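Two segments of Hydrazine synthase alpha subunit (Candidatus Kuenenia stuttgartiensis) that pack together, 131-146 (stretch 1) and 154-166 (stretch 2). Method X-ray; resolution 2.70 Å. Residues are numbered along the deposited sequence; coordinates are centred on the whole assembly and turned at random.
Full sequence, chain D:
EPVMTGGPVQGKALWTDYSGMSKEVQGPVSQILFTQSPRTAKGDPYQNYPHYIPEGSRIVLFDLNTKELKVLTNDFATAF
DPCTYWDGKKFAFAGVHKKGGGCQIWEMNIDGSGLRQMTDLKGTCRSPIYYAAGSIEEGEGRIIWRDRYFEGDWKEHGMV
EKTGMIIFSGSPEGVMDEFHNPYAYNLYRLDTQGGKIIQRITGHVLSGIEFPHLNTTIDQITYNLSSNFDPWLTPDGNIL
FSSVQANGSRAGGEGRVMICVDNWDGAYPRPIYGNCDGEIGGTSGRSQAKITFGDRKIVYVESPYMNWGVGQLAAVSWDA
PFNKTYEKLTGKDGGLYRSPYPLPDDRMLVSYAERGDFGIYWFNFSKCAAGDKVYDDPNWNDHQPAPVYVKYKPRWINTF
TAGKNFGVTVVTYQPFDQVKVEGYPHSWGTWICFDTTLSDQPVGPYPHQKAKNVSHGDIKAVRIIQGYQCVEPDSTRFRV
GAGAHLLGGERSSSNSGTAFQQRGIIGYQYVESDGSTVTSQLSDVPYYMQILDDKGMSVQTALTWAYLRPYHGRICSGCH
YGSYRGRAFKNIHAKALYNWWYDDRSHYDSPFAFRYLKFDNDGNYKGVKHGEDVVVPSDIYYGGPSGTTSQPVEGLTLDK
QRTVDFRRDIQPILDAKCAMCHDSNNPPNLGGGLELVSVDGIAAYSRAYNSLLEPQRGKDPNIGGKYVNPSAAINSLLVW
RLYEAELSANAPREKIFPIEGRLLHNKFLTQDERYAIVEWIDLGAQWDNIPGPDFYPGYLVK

Stretch 1 131-146: YAAGSIEEGEGRIIWR
Stretch 2 154-166: WKEHGMVEKTGMI

Two charged side chains, K162 and R142, make polar contacts across the stretches. K162, chi1 to chi4 m, t, m, t, lays its chain over G141 and donates from NZ to E137 O at 2.7 Å; R142 (m, t, p, then -171°) meets E156 (m, t, -56°) in a salt bridge, NH2 to OE2 2.8 Å, though the hydrogen bond within it is weak.

The lysine and the salt bridge sit on opposite faces of the sheet. Between them runs an antiparallel ladder, its strands 140° apart in direction. W145 and K155 exchange bonds, W145 N to K155 O at 3.0 Å and K155 N to W145 O at 2.9 Å. G141 and V160 do likewise, each N reaching the other's O at 2.9 Å. Between these pairs the register slips by one: H157 N gives 2.7 Å to I143 O, while I143 N reaches G158 O at 2.8 Å, a weak bond. This beta bulge is built by H157 at phi/psi -102/14 and G158 at 113/-175, where a CB would jam against the preceding carbonyl; glycine fits. Beyond the loop containing G134 (74/5), a separate pair closes the contact: Y131 N to M165 O and M165 N to Y131 O, both 2.9 Å.

The bulge turns H157 (m, chi2 70°) toward stretch 1, and W145 (p, chi2 71°) folds over it in an offset stack, centroids of the six-membered ring and the imidazole 3.8 Å apart, planes at 17°. R146, extended with chi1 153°, sets CB 3.7 Å from the centroid of the W154 six-membered ring, over its face; W154 is m, chi2 90°.

Packing completes the 1400 Å² buried over both stretches. I143, I144, V160, W154 and G141 are buried, which suits apolar or absent side chains; H157 and E156 are exposed and can be polar. I143 (m, t) touches V160 (p), CG1 to CG1 3.9 Å; I144 (m, t) brings CG2 within 4.2 Å of W154 CB. Glycine at G141 leaves room for lysine: an ideal CB would lie 2.9 Å from K162 CD. A133 CB rests 3.8 Å from M165 CG, small against flexible.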

# COMPACT_ATOMS: atom_id res chain seq x y z
N TYR D 131 -7.05 -18.00 -34.23
CA TYR D 131 -8.11 -17.01 -34.32
C TYR D 131 -8.68 -17.07 -35.72
O TYR D 131 -7.98 -16.82 -36.69
CB TYR D 131 -7.57 -15.61 -34.02
CG TYR D 131 -8.64 -14.54 -34.02
CD1 TYR D 131 -9.63 -14.52 -33.05
CD2 TYR D 131 -8.65 -13.55 -34.99
CE1 TYR D 131 -10.60 -13.54 -33.04
CE2 TYR D 131 -9.62 -12.56 -34.99
CZ TYR D 131 -10.59 -12.56 -34.01
OH TYR D 131 -11.56 -11.59 -34.00
N ALA D 132 -9.96 -17.38 -35.84
CA ALA D 132 -10.49 -17.63 -37.17
C ALA D 132 -10.99 -16.32 -37.76
O ALA D 132 -12.03 -15.79 -37.36
CB ALA D 132 -11.59 -18.67 -37.11
N ALA D 133 -10.24 -15.83 -38.74
CA ALA D 133 -10.50 -14.54 -39.35
C ALA D 133 -10.85 -14.71 -40.82
O ALA D 133 -9.99 -15.05 -41.64
CB ALA D 133 -9.28 -13.63 -39.20
N GLY D 134 -12.11 -14.47 -41.15
CA GLY D 134 -12.60 -14.75 -42.49
C GLY D 134 -12.76 -16.25 -42.70
O GLY D 134 -13.05 -16.69 -43.81
N SER D 135 -12.53 -17.02 -41.64
CA SER D 135 -12.76 -18.46 -41.67
C SER D 135 -13.76 -18.85 -40.59
O SER D 135 -13.45 -18.80 -39.41
CB SER D 135 -11.45 -19.23 -41.48
OG SER D 135 -10.40 -18.64 -42.22
N ILE D 136 -14.95 -19.25 -41.00
CA ILE D 136 -15.96 -19.71 -40.06
C ILE D 136 -16.33 -21.13 -40.44
O ILE D 136 -16.16 -22.07 -39.66
CB ILE D 136 -17.19 -18.80 -40.03
CG1 ILE D 136 -16.80 -17.40 -39.55
CG2 ILE D 136 -18.28 -19.37 -39.14
CD1 ILE D 136 -16.10 -17.39 -38.20
N GLU D 137 -16.86 -21.28 -41.65
CA GLU D 137 -17.11 -22.59 -42.23
C GLU D 137 -15.94 -23.04 -43.10
O GLU D 137 -15.30 -22.23 -43.76
CB GLU D 137 -18.40 -22.58 -43.04
CG GLU D 137 -18.68 -21.26 -43.73
CD GLU D 137 -20.03 -21.23 -44.42
OE1 GLU D 137 -21.05 -21.45 -43.72
OE2 GLU D 137 -20.08 -20.99 -45.64
N GLU D 138 -15.66 -24.34 -43.07
CA GLU D 138 -14.54 -24.92 -43.81
C GLU D 138 -14.70 -24.76 -45.31
O GLU D 138 -15.80 -24.90 -45.85
CB GLU D 138 -14.39 -26.40 -43.46
CG GLU D 138 -14.51 -26.70 -41.98
CD GLU D 138 -14.41 -28.19 -41.68
OE1 GLU D 138 -15.03 -28.64 -40.71
OE2 GLU D 138 -13.70 -28.89 -42.43
N GLY D 139 -13.59 -24.49 -45.99
CA GLY D 139 -13.61 -24.33 -47.43
C GLY D 139 -12.51 -23.42 -47.95
O GLY D 139 -11.46 -23.28 -47.33
N GLU D 140 -12.77 -22.82 -49.10
CA GLU D 140 -11.88 -21.83 -49.68
C GLU D 140 -12.65 -20.52 -49.76
O GLU D 140 -13.88 -20.52 -49.63
CB GLU D 140 -11.40 -22.26 -51.07
CG GLU D 140 -12.53 -22.45 -52.08
CD GLU D 140 -12.01 -22.68 -53.49
OE1 GLU D 140 -10.79 -22.55 -53.71
OE2 GLU D 140 -12.83 -22.98 -54.38
N GLY D 141 -11.95 -19.42 -49.95
CA GLY D 141 -12.60 -18.13 -49.94
C GLY D 141 -11.97 -17.14 -50.89
O GLY D 141 -10.81 -17.26 -51.28
N ARG D 142 -12.77 -16.14 -51.26
CA ARG D 142 -12.47 -15.26 -52.37
C ARG D 142 -11.48 -14.16 -52.02
O ARG D 142 -11.41 -13.70 -50.88
CB ARG D 142 -13.77 -14.64 -52.89
CG ARG D 142 -14.84 -15.67 -53.21
CD ARG D 142 -16.23 -15.07 -53.17
NE ARG D 142 -16.39 -13.97 -54.12
CZ ARG D 142 -17.44 -13.16 -54.16
NH1 ARG D 142 -18.44 -13.33 -53.30
NH2 ARG D 142 -17.50 -12.19 -55.06
N ILE D 143 -10.71 -13.74 -53.02
CA ILE D 143 -9.82 -12.59 -52.89
C ILE D 143 -10.23 -11.53 -53.90
O ILE D 143 -10.13 -11.73 -55.11
CB ILE D 143 -8.34 -12.97 -53.11
CG1 ILE D 143 -7.88 -13.95 -52.03
CG2 ILE D 143 -7.47 -11.73 -53.12
CD1 ILE D 143 -6.42 -14.33 -52.12
N ILE D 144 -10.70 -10.39 -53.40
CA ILE D 144 -11.22 -9.33 -54.24
C ILE D 144 -10.49 -8.02 -53.97
O ILE D 144 -10.25 -7.67 -52.82
CB ILE D 144 -12.73 -9.12 -54.02
CG1 ILE D 144 -13.49 -10.43 -54.21
CG2 ILE D 144 -13.28 -8.04 -54.94
CD1 ILE D 144 -14.97 -10.32 -53.94
N TRP D 145 -10.14 -7.29 -55.03
CA TRP D 145 -9.62 -5.94 -54.83
C TRP D 145 -9.93 -5.01 -56.00
O TRP D 145 -10.56 -5.41 -56.98
CB TRP D 145 -8.11 -5.96 -54.54
CG TRP D 145 -7.22 -6.32 -55.69
CD1 TRP D 145 -6.94 -5.56 -56.79
CD2 TRP D 145 -6.43 -7.51 -55.82
NE1 TRP D 145 -6.05 -6.21 -57.61
CE2 TRP D 145 -5.72 -7.41 -57.03
CE3 TRP D 145 -6.26 -8.65 -55.03
CZ2 TRP D 145 -4.86 -8.41 -57.48
CZ3 TRP D 145 -5.41 -9.64 -55.48
CH2 TRP D 145 -4.72 -9.52 -56.69
N ARG D 146 -9.48 -3.76 -55.87
CA ARG D 146 -9.85 -2.72 -56.82
C ARG D 146 -8.63 -2.05 -57.47
O ARG D 146 -7.63 -1.80 -56.81
CB ARG D 146 -10.72 -1.67 -56.11
CG ARG D 146 -10.65 -0.28 -56.72
CD ARG D 146 -11.63 0.66 -56.02
NE ARG D 146 -11.50 2.04 -56.51
CZ ARG D 146 -12.43 2.97 -56.35
NH1 ARG D 146 -13.56 2.69 -55.73
NH2 ARG D 146 -12.22 4.20 -56.83
N TRP D 154 -14.27 -3.57 -58.70
CA TRP D 154 -13.93 -4.57 -57.70
C TRP D 154 -13.96 -5.96 -58.33
O TRP D 154 -15.01 -6.46 -58.72
CB TRP D 154 -14.90 -4.49 -56.52
CG TRP D 154 -14.79 -3.20 -55.76
CD1 TRP D 154 -15.50 -2.05 -55.98
CD2 TRP D 154 -13.94 -2.93 -54.64
NE1 TRP D 154 -15.13 -1.09 -55.08
CE2 TRP D 154 -14.17 -1.60 -54.24
CE3 TRP D 154 -12.99 -3.69 -53.94
CZ2 TRP D 154 -13.50 -1.01 -53.18
CZ3 TRP D 154 -12.32 -3.10 -52.88
CH2 TRP D 154 -12.58 -1.78 -52.51
N LYS D 155 -12.78 -6.57 -58.44
CA LYS D 155 -12.65 -7.83 -59.15
C LYS D 155 -12.10 -8.96 -58.27
O LYS D 155 -11.30 -8.72 -57.36
CB LYS D 155 -11.74 -7.64 -60.38
CG LYS D 155 -12.17 -6.50 -61.29
CD LYS D 155 -11.24 -6.38 -62.49
CE LYS D 155 -11.55 -5.13 -63.31
NZ LYS D 155 -10.67 -5.02 -64.51
N GLU D 156 -12.54 -10.18 -58.58
CA GLU D 156 -12.08 -11.39 -57.91
C GLU D 156 -10.80 -11.89 -58.55
O GLU D 156 -10.76 -12.19 -59.74
CB GLU D 156 -13.15 -12.48 -57.97
CG GLU D 156 -14.50 -12.11 -57.40
CD GLU D 156 -15.63 -12.90 -58.02
OE1 GLU D 156 -15.76 -12.86 -59.26
OE2 GLU D 156 -16.37 -13.57 -57.28
N HIS D 157 -9.73 -11.94 -57.77
CA HIS D 157 -8.44 -12.40 -58.26
C HIS D 157 -8.06 -13.84 -57.87
O HIS D 157 -6.90 -14.23 -57.99
CB HIS D 157 -7.37 -11.39 -57.89
CG HIS D 157 -7.40 -10.19 -58.77
ND1 HIS D 157 -8.41 -9.26 -58.72
CD2 HIS D 157 -6.59 -9.80 -59.79
CE1 HIS D 157 -8.20 -8.32 -59.64
NE2 HIS D 157 -7.10 -8.63 -60.29
N GLY D 158 -9.03 -14.61 -57.38
CA GLY D 158 -8.80 -16.00 -57.01
C GLY D 158 -8.92 -16.30 -55.53
O GLY D 158 -9.31 -15.45 -54.74
N MET D 159 -8.60 -17.54 -55.15
CA MET D 159 -9.01 -18.04 -53.84
C MET D 159 -7.87 -18.28 -52.86
O MET D 159 -6.70 -18.16 -53.20
CB MET D 159 -9.79 -19.35 -54.01
CG MET D 159 -10.79 -19.34 -55.16
SD MET D 159 -12.16 -18.21 -54.88
CE MET D 159 -13.02 -19.06 -53.55
N VAL D 160 -8.25 -18.62 -51.63
CA VAL D 160 -7.29 -19.03 -50.61
C VAL D 160 -7.99 -19.97 -49.62
O VAL D 160 -9.16 -19.77 -49.30
CB VAL D 160 -6.71 -17.80 -49.87
CG1 VAL D 160 -7.82 -16.87 -49.38
CG2 VAL D 160 -5.81 -18.22 -48.71
N GLU D 161 -7.28 -20.99 -49.15
CA GLU D 161 -7.82 -21.88 -48.14
C GLU D 161 -8.16 -21.10 -46.87
O GLU D 161 -7.34 -20.33 -46.38
CB GLU D 161 -6.84 -23.01 -47.82
CG GLU D 161 -7.14 -24.33 -48.51
CD GLU D 161 -8.36 -25.02 -47.93
OE1 GLU D 161 -8.54 -24.97 -46.69
OE2 GLU D 161 -9.14 -25.61 -48.70
N LYS D 162 -9.36 -21.30 -46.34
CA LYS D 162 -9.72 -20.63 -45.11
C LYS D 162 -9.36 -21.53 -43.94
O LYS D 162 -10.00 -22.55 -43.70
CB LYS D 162 -11.22 -20.28 -45.08
CG LYS D 162 -11.70 -19.47 -46.27
CD LYS D 162 -13.19 -19.22 -46.18
CE LYS D 162 -13.97 -20.52 -46.23
NZ LYS D 162 -15.35 -20.37 -45.69
N THR D 163 -8.33 -21.12 -43.22
CA THR D 163 -7.81 -21.87 -42.09
C THR D 163 -7.92 -21.00 -40.86
O THR D 163 -8.63 -21.32 -39.91
CB THR D 163 -6.35 -22.31 -42.31
OG1 THR D 163 -5.58 -21.19 -42.76
CG2 THR D 163 -6.28 -23.41 -43.36
N GLY D 164 -7.19 -19.89 -40.89
CA GLY D 164 -7.26 -18.91 -39.83
C GLY D 164 -5.97 -18.16 -39.64
O GLY D 164 -5.09 -18.16 -40.51
N MET D 165 -5.86 -17.50 -38.50
CA MET D 165 -4.67 -16.77 -38.12
C MET D 165 -4.12 -17.37 -36.83
O MET D 165 -4.84 -18.06 -36.11
CB MET D 165 -4.98 -15.28 -37.93
CG MET D 165 -5.60 -14.61 -39.14
SD MET D 165 -4.39 -14.25 -40.43
CE MET D 165 -3.36 -13.07 -39.57
N ILE D 166 -2.85 -17.12 -36.54
CA ILE D 166 -2.27 -17.59 -35.29
C ILE D 166 -1.74 -16.44 -34.46
O ILE D 166 -0.80 -15.75 -34.86
CB ILE D 166 -1.14 -18.61 -35.53
CG1 ILE D 166 -1.71 -19.90 -36.12
CG2 ILE D 166 -0.41 -18.91 -34.24
CD1 ILE D 166 -0.68 -21.00 -36.28